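Local coordinates for protein glutaredoxin-glutathione complex (Polygonaceae, PDB 5KQA) that binds glutathione and, as a glutaredoxin of the thioredoxin superfamily, probably catalyses glutathione-dependent thiol-disulfide exchange, at residues L56-A62 with L116-L120. Residues are numbered along the deposited sequence.
Sequences LFDQLGA and LVPML
The last turn of helix 48-60 meets helix 116-122, the final helix of this glutaredoxin, along residues 116-120. The local axes cross at -74° and come no closer than 12.1 Å, so leucine-sized side chains fill the gap. G61, with positive phi, closes helix 48-60 in a Schellman motif: A62 N donates a hydrogen bond to F57 O (3.0 Å) and G61 N to D58 O (3.1 Å). The chain then turns extended at A62, with A62 CA 7.2 Å from L120 CA.

L116 (chi1 t) sends CD2 to 3.8 Å from both L56 CD2 and L60 CD1. One turn on, L120 (chi1 m) puts CD1 3.9 Å from L60 CD1 and 4.0 Å from A62 CB. L116 CD2 and L120 CD1 approach the F57 ring obliquely, each 4.2 Å from F57 CE1. V117 CG2 reaches L60 CD2 at 4.3 Å near the surface. Between these two segments only apolar side chains meet, extending the thioredoxin-fold core.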
# COMPACT_ATOMS: atom_id res chain seq x y z
N LEU A 56 -4.68 -12.46 1.56
CA LEU A 56 -3.37 -13.09 1.42
C LEU A 56 -2.46 -12.76 2.59
O LEU A 56 -1.86 -13.66 3.19
CB LEU A 56 -2.69 -12.66 0.11
CG LEU A 56 -1.26 -13.20 -0.08
CD1 LEU A 56 -1.29 -14.66 -0.49
CD2 LEU A 56 -0.47 -12.39 -1.07
N PHE A 57 -2.33 -11.48 2.91
CA PHE A 57 -1.49 -11.06 4.02
C PHE A 57 -1.98 -11.63 5.35
O PHE A 57 -1.18 -12.00 6.20
CB PHE A 57 -1.42 -9.53 4.11
CG PHE A 57 -0.66 -8.90 3.00
CD1 PHE A 57 0.52 -9.48 2.55
CD2 PHE A 57 -1.11 -7.75 2.39
CE1 PHE A 57 1.24 -8.91 1.52
CE2 PHE A 57 -0.40 -7.18 1.35
CZ PHE A 57 0.78 -7.76 0.92
N ASP A 58 -3.30 -11.71 5.53
CA ASP A 58 -3.87 -12.33 6.73
C ASP A 58 -3.35 -13.76 6.88
O ASP A 58 -2.85 -14.16 7.94
CB ASP A 58 -5.41 -12.35 6.69
CG ASP A 58 -6.02 -10.95 6.82
OD1 ASP A 58 -5.39 -10.06 7.42
OD2 ASP A 58 -7.16 -10.76 6.34
N GLN A 59 -3.48 -14.53 5.80
CA GLN A 59 -3.12 -15.95 5.80
C GLN A 59 -1.61 -16.17 5.95
O GLN A 59 -1.16 -17.18 6.50
CB GLN A 59 -3.66 -16.61 4.53
CG GLN A 59 -5.19 -16.58 4.45
CD GLN A 59 -5.75 -17.16 3.17
OE1 GLN A 59 -5.12 -17.07 2.11
NE2 GLN A 59 -6.93 -17.76 3.25
N LEU A 60 -0.82 -15.21 5.48
CA LEU A 60 0.64 -15.28 5.62
C LEU A 60 1.11 -14.90 7.02
O LEU A 60 2.29 -15.04 7.33
CB LEU A 60 1.33 -14.37 4.61
CG LEU A 60 1.24 -14.69 3.13
CD1 LEU A 60 2.02 -13.63 2.36
CD2 LEU A 60 1.76 -16.09 2.82
N GLY A 61 0.20 -14.39 7.84
CA GLY A 61 0.56 -13.97 9.19
C GLY A 61 1.28 -12.62 9.24
O GLY A 61 2.01 -12.31 10.19
N ALA A 62 1.06 -11.81 8.22
CA ALA A 62 1.73 -10.53 8.12
C ALA A 62 0.83 -9.41 8.64
O ALA A 62 -0.36 -9.37 8.33
CB ALA A 62 2.16 -10.25 6.68
N LEU A 116 8.01 -12.92 -1.55
CA LEU A 116 7.16 -12.10 -0.67
C LEU A 116 7.43 -12.31 0.82
O LEU A 116 7.59 -11.35 1.57
CB LEU A 116 5.68 -12.37 -0.97
CG LEU A 116 4.65 -11.48 -0.28
CD1 LEU A 116 4.95 -10.03 -0.59
CD2 LEU A 116 3.23 -11.83 -0.72
N VAL A 117 7.45 -13.57 1.26
CA VAL A 117 7.65 -13.85 2.68
C VAL A 117 9.01 -13.35 3.19
O VAL A 117 9.08 -12.75 4.27
CB VAL A 117 7.49 -15.36 2.98
CG1 VAL A 117 7.94 -15.68 4.41
CG2 VAL A 117 6.04 -15.76 2.79
N PRO A 118 10.09 -13.60 2.44
CA PRO A 118 11.39 -13.05 2.86
C PRO A 118 11.40 -11.52 2.90
O PRO A 118 12.03 -10.96 3.80
CB PRO A 118 12.36 -13.57 1.78
CG PRO A 118 11.70 -14.81 1.24
CD PRO A 118 10.22 -14.49 1.27
N MET A 119 10.73 -10.87 1.96
CA MET A 119 10.63 -9.40 1.96
C MET A 119 9.87 -8.93 3.19
O MET A 119 10.26 -7.94 3.83
CB MET A 119 9.91 -8.88 0.71
CG MET A 119 10.65 -9.04 -0.60
SD MET A 119 9.56 -8.63 -1.98
CE MET A 119 8.82 -7.13 -1.36
N LEU A 120 8.79 -9.64 3.50
CA LEU A 120 7.94 -9.31 4.64
C LEU A 120 8.69 -9.53 5.96
O LEU A 120 8.52 -8.79 6.92
CB LEU A 120 6.66 -10.15 4.62
CG LEU A 120 5.62 -9.75 3.56
CD1 LEU A 120 4.52 -10.80 3.45
CD2 LEU A 120 5.00 -8.40 3.89